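Pyruvate carboxylase n-terminal domain (Aquifex aeolicus, PDB 1ULZ) forms the biotin carboxylase subunit of pyruvate carboxylase, a multidomain protein of the ATP-grasp superfamily. Local coordinates at residues P393-D396 / E397-R401; I66-A69 / L70-G73. The protein carries 1 engineered substitution. All blocks are in the same frame, centred on the assembly; numbering follows the deposited sequence.

Contact 1 (P393-D396 / E397-R401)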
ATOM      1  N   PRO A 393      -2.160  -8.095 -10.075  1.00 22.93           N
ATOM      2  CA  PRO A 393      -1.456  -8.723 -11.202  1.00 22.98           C
ATOM      3  C   PRO A 393      -2.169  -8.640 -12.553  1.00 23.33           C
ATOM      4  O   PRO A 393      -1.526  -8.561 -13.602  1.00 22.56           O
ATOM      5  CB  PRO A 393      -1.291 -10.174 -10.745  1.00 23.84           C
ATOM      6  CG  PRO A 393      -1.266 -10.063  -9.255  1.00 25.49           C
ATOM      7  CD  PRO A 393      -2.359  -9.066  -8.986  1.00 22.99           C
ATOM      8  N   THR A 394      -3.494  -8.669 -12.523  1.00 22.65           N
ATOM      9  CA  THR A 394      -4.283  -8.620 -13.746  1.00 23.47           C
ATOM     10  C   THR A 394      -5.393  -7.583 -13.676  1.00 23.66           C
ATOM     11  O   THR A 394      -5.810  -7.168 -12.594  1.00 24.92           O
ATOM     12  CB  THR A 394      -4.933  -9.978 -14.030  1.00 23.45           C
ATOM     13  OG1 THR A 394      -5.844 -10.294 -12.969  1.00 22.90           O
ATOM     14  CG2 THR A 394      -3.878 -11.062 -14.132  1.00 22.62           C
ATOM     15  N   TRP A 395      -5.884  -7.186 -14.843  1.00 23.47           N
ATOM     16  CA  TRP A 395      -6.941  -6.193 -14.931  1.00 24.01           C
ATOM     17  C   TRP A 395      -8.188  -6.529 -14.117  1.00 23.95           C
ATOM     18  O   TRP A 395      -8.679  -5.691 -13.366  1.00 23.19           O
ATOM     19  CB  TRP A 395      -7.345  -5.977 -16.390  1.00 23.44           C
ATOM     20  CG  TRP A 395      -8.555  -5.118 -16.533  1.00 21.83           C
ATOM     21  CD1 TRP A 395      -9.790  -5.506 -16.971  1.00 22.52           C
ATOM     22  CD2 TRP A 395      -8.660  -3.725 -16.212  1.00 22.49           C
ATOM     23  NE1 TRP A 395     -10.656  -4.439 -16.943  1.00 24.14           N
ATOM     24  CE2 TRP A 395      -9.988  -3.334 -16.480  1.00 23.19           C
ATOM     25  CE3 TRP A 395      -7.761  -2.769 -15.722  1.00 22.79           C
ATOM     26  CZ2 TRP A 395     -10.439  -2.030 -16.276  1.00 21.69           C
ATOM     27  CZ3 TRP A 395      -8.209  -1.477 -15.520  1.00 22.10           C
ATOM     28  CH2 TRP A 395      -9.538  -1.119 -15.797  1.00 21.62           C
ATOM     29  N   ASP A 396      -8.709  -7.744 -14.256  1.00 25.52           N
ATOM     30  CA  ASP A 396      -9.919  -8.083 -13.518  1.00 26.70           C
ATOM     31  C   ASP A 396      -9.722  -8.101 -12.011  1.00 25.25           C
ATOM     32  O   ASP A 396     -10.621  -7.708 -11.266  1.00 24.92           O
ATOM     33  CB  ASP A 396     -10.508  -9.419 -13.976  1.00 29.78           C
ATOM     34  CG  ASP A 396     -11.913  -9.638 -13.428  1.00 33.88           C
ATOM     35  OD1 ASP A 396     -12.075 -10.403 -12.449  1.00 34.55           O
ATOM     36  OD2 ASP A 396     -12.856  -9.016 -13.967  1.00 36.53           O
ATOM     37  N   GLU A 397      -8.551  -8.542 -11.557  1.00 24.21           N
ATOM     38  CA  GLU A 397      -8.269  -8.571 -10.128  1.00 23.13           C
ATOM     39  C   GLU A 397      -8.174  -7.155  -9.570  1.00 23.02           C
ATOM     40  O   GLU A 397      -8.577  -6.899  -8.438  1.00 22.92           O
ATOM     41  CB  GLU A 397      -6.965  -9.304  -9.855  1.00 23.25           C
ATOM     42  CG  GLU A 397      -6.963 -10.730 -10.336  1.00 27.36           C
ATOM     43  CD  GLU A 397      -5.707 -11.459  -9.943  1.00 28.74           C
ATOM     44  OE1 GLU A 397      -5.653 -11.989  -8.815  1.00 32.50           O
ATOM     45  OE2 GLU A 397      -4.763 -11.485 -10.753  1.00 30.15           O
ATOM     46  N   ALA A 398      -7.637  -6.241 -10.371  1.00 23.19           N
ATOM     47  CA  ALA A 398      -7.494  -4.851  -9.954  1.00 22.17           C
ATOM     48  C   ALA A 398      -8.878  -4.225  -9.833  1.00 22.02           C
ATOM     49  O   ALA A 398      -9.141  -3.448  -8.915  1.00 21.35           O
ATOM     50  CB  ALA A 398      -6.653  -4.086 -10.967  1.00 21.61           C
ATOM     51  N   VAL A 399      -9.760  -4.572 -10.767  1.00 22.09           N
ATOM     52  CA  VAL A 399     -11.123  -4.056 -10.752  1.00 21.38           C
ATOM     53  C   VAL A 399     -11.846  -4.529  -9.492  1.00 22.26           C
ATOM     54  O   VAL A 399     -12.475  -3.737  -8.791  1.00 21.59           O
ATOM     55  CB  VAL A 399     -11.916  -4.530 -11.991  1.00 21.90           C
ATOM     56  CG1 VAL A 399     -13.363  -4.063 -11.900  1.00 17.75           C
ATOM     57  CG2 VAL A 399     -11.255  -3.994 -13.264  1.00 21.99           C
ATOM     58  N   GLU A 400     -11.753  -5.825  -9.210  1.00 21.94           N
ATOM     59  CA  GLU A 400     -12.398  -6.392  -8.033  1.00 22.33           C
ATOM     60  C   GLU A 400     -11.790  -5.853  -6.743  1.00 20.96           C
ATOM     61  O   GLU A 400     -12.503  -5.662  -5.758  1.00 22.23           O
ATOM     62  CB  GLU A 400     -12.322  -7.922  -8.064  1.00 22.76           C
ATOM     63  CG  GLU A 400     -13.124  -8.535  -9.208  1.00 25.22           C
ATOM     64  CD  GLU A 400     -14.572  -8.052  -9.243  1.00 28.66           C
ATOM     65  OE1 GLU A 400     -15.072  -7.752 -10.351  1.00 30.03           O
ATOM     66  OE2 GLU A 400     -15.217  -7.976  -8.173  1.00 29.19           O
ATOM     67  N   ARG A 401     -10.481  -5.603  -6.740  1.00 19.58           N
ATOM     68  CA  ARG A 401      -9.846  -5.059  -5.540  1.00 18.95           C
ATOM     69  C   ARG A 401     -10.385  -3.654  -5.284  1.00 18.19           C
ATOM     70  O   ARG A 401     -10.693  -3.302  -4.146  1.00 18.66           O
ATOM     71  CB  ARG A 401      -8.328  -4.986  -5.686  1.00 18.78           C
ATOM     72  CG  ARG A 401      -7.622  -4.451  -4.437  1.00 20.85           C
ATOM     73  CD  ARG A 401      -6.860  -5.570  -3.710  1.00 23.89           C
ATOM     74  NE  ARG A 401      -5.616  -5.876  -4.390  1.00 22.86           N
ATOM     75  CZ  ARG A 401      -4.945  -7.019  -4.294  1.00 23.36           C
ATOM     76  NH1 ARG A 401      -3.817  -7.155  -4.976  1.00 21.02           N
ATOM     77  NH2 ARG A 401      -5.392  -8.021  -3.545  1.00 20.93           N
TER
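The first turn of helix 395-407, in the biotin carboxylase C-terminal domain, opens with Thr394 at the N-cap and Glu397 as the third residue of the helix. In the model they are linked through their side chains: Thr394 OG1 donates to Glu397 OE2 at 2.7 Å, although the hydroxyl sits too close to a neighbouring atom for its place to be sure. The same carboxylate oxygen also lies 3.7 Å from Pro393 CB, the proline and glutamate side chains being roughly perpendicular there. The helical backbone bonds begin with Ala398 N to Thr394 O at 3.0 Å, followed by Val399 N to Trp395 O.

One turn along, Val399 CG2 sits over one face of the Trp395 indole in a CH-pi contact, 3.8 Å from the centroid of the five-membered ring and displaced toward the rim. The indole reaches this place because its CG is anti to the backbone N (chi1 172°). Phe430 meets the same ring, and Ile334 of strand 332-339 packs against both Trp395 and Val399. Asp396 and Glu400 extend in company, with like-charged Asp396 OD2 and Glu400 OE1 4.4 Å apart. Lys431 probably eases their repulsion, through a salt bridge to Glu400 OE1 and a long, weak ion pair to Asp396 OD2.

Contact 2 (I66-A69 / L70-G73)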
ATOM      1  N   ILE A  66       7.758  33.861  -1.936  1.00 25.14           N
ATOM      2  CA  ILE A  66       9.206  33.902  -2.108  1.00 24.78           C
ATOM      3  C   ILE A  66       9.827  34.552  -0.871  1.00 25.24           C
ATOM      4  O   ILE A  66      10.802  34.048  -0.313  1.00 25.76           O
ATOM      5  CB  ILE A  66       9.596  34.696  -3.385  1.00 25.55           C
ATOM      6  CG1 ILE A  66       9.385  33.809  -4.617  1.00 26.02           C
ATOM      7  CG2 ILE A  66      11.038  35.170  -3.297  1.00 24.09           C
ATOM      8  CD1 ILE A  66       9.691  34.484  -5.935  1.00 27.32           C
ATOM      9  N   ASN A  67       9.243  35.660  -0.423  1.00 25.64           N
ATOM     10  CA  ASN A  67       9.760  36.344   0.756  1.00 25.55           C
ATOM     11  C   ASN A  67       9.757  35.467   2.000  1.00 23.74           C
ATOM     12  O   ASN A  67      10.724  35.467   2.762  1.00 24.50           O
ATOM     13  CB  ASN A  67       8.965  37.622   1.030  1.00 27.11           C
ATOM     14  CG  ASN A  67       9.261  38.711   0.021  1.00 29.91           C
ATOM     15  OD1 ASN A  67      10.189  38.591  -0.781  1.00 29.61           O
ATOM     16  ND2 ASN A  67       8.480  39.782   0.059  1.00 28.05           N
ATOM     17  N   LEU A  68       8.674  34.725   2.214  1.00 22.40           N
ATOM     18  CA  LEU A  68       8.594  33.850   3.379  1.00 20.91           C
ATOM     19  C   LEU A  68       9.704  32.802   3.313  1.00 21.11           C
ATOM     20  O   LEU A  68      10.415  32.580   4.288  1.00 23.07           O
ATOM     21  CB  LEU A  68       7.220  33.163   3.448  1.00 21.55           C
ATOM     22  CG  LEU A  68       7.027  32.111   4.552  1.00 21.34           C
ATOM     23  CD1 LEU A  68       7.198  32.741   5.919  1.00 18.12           C
ATOM     24  CD2 LEU A  68       5.647  31.486   4.425  1.00 20.38           C
ATOM     25  N   ALA A  69       9.856  32.160   2.159  1.00 22.60           N
ATOM     26  CA  ALA A  69      10.897  31.147   1.989  1.00 23.30           C
ATOM     27  C   ALA A  69      12.247  31.734   2.393  1.00 23.58           C
ATOM     28  O   ALA A  69      13.006  31.125   3.145  1.00 24.00           O
ATOM     29  CB  ALA A  69      10.946  30.683   0.541  1.00 22.81           C
ATOM     30  N   LEU A  70      12.534  32.926   1.882  1.00 24.42           N
ATOM     31  CA  LEU A  70      13.782  33.611   2.190  1.00 25.14           C
ATOM     32  C   LEU A  70      13.858  33.921   3.678  1.00 25.32           C
ATOM     33  O   LEU A  70      14.912  33.789   4.296  1.00 25.35           O
ATOM     34  CB  LEU A  70      13.882  34.910   1.388  1.00 24.30           C
ATOM     35  CG  LEU A  70      13.999  34.771  -0.134  1.00 25.60           C
ATOM     36  CD1 LEU A  70      13.900  36.145  -0.779  1.00 25.77           C
ATOM     37  CD2 LEU A  70      15.327  34.099  -0.492  1.00 22.38           C
ATOM     38  N   GLU A  71      12.732  34.324   4.254  1.00 26.20           N
ATOM     39  CA  GLU A  71      12.698  34.657   5.674  1.00 26.54           C
ATOM     40  C   GLU A  71      13.031  33.485   6.587  1.00 26.13           C
ATOM     41  O   GLU A  71      13.754  33.655   7.572  1.00 26.60           O
ATOM     42  CB  GLU A  71      11.325  35.217   6.064  1.00 27.44           C
ATOM     43  CG  GLU A  71      11.239  35.618   7.535  1.00 27.02           C
ATOM     44  CD  GLU A  71       9.862  36.131   7.929  1.00 27.87           C
ATOM     45  OE1 GLU A  71       9.708  36.563   9.091  1.00 26.79           O
ATOM     46  OE2 GLU A  71       8.937  36.099   7.081  1.00 28.36           O
ATOM     47  N   VAL A  72      12.516  32.298   6.279  1.00 24.91           N
ATOM     48  CA  VAL A  72      12.781  31.140   7.133  1.00 24.96           C
ATOM     49  C   VAL A  72      13.878  30.209   6.627  1.00 26.55           C
ATOM     50  O   VAL A  72      14.015  29.080   7.107  1.00 27.86           O
ATOM     51  CB  VAL A  72      11.497  30.301   7.366  1.00 25.20           C
ATOM     52  CG1 VAL A  72      10.428  31.159   8.041  1.00 22.46           C
ATOM     53  CG2 VAL A  72      10.988  29.746   6.050  1.00 23.42           C
ATOM     54  N   GLY A  73      14.654  30.665   5.655  1.00 26.66           N
ATOM     55  CA  GLY A  73      15.728  29.830   5.151  1.00 26.70           C
ATOM     56  C   GLY A  73      15.307  28.586   4.382  1.00 27.06           C
ATOM     57  O   GLY A  73      15.917  27.526   4.529  1.00 27.37           O
TER
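Ile66 and Leu70 run in parallel from the helix and touch through the branch methyl CG2 of Ile66 and CD1 of Leu70 at 3.9 Å. Leu70 turns its CG back beside its own backbone N (chi1 -66°), which brings that carbon within 3.3 Å of Ile66 O, the carbonyl already bonded by Leu70 N. On another side of the helix Leu68 slants across two neighbours. Its CD1 lies 4.2 Å from Val72 CG1, and Leu68 CD1 is also 4.0 Å from Glu71 OE2, at the end of a fully extended chain. Val72 puts its other methyl, CG2, 3.4 Å from Leu68 O, which accepts the Val72 amide at 2.9 Å.

This is the C-terminal end of helix 62-71 in a Rossmann-like domain built on a parallel sheet. Val72 leaves helical geometry, and Gly73 takes a left-handed backbone conformation (phi 68°) with a weak bond from its N to Leu70 O at 3.4 Å. Farther out, Leu68 and Val72 press on Tyr49 of the edge strand 47-50; Leu68 also meets Ile31, and Val72 meets Val29, of strand 28-32. Ile66 packs on Phe90 and Met93 of helix 88-96, Leu70 meets Ile99, and the Val72 carbonyl oxygen is held by Lys4 NZ.

Contacts 1 and 2 illustrate how helices begin and end: in one the backbone bonding starts, in the other it stops. They belong to different helices in different domains, the C-terminal and N-terminal biotin carboxylase domains, with contact 2 earlier in the chain. Their centres lie 46 Å apart and their nearest atoms about 39 Å, so neither touches the other. Their surroundings differ too. Contact 1 rests against the large antiparallel sheet and reaches the dimer interface, where Arg401 forms a salt bridge with Glu23 of the second subunit. Contact 2 packs on the parallel sheet and lies within a single subunit.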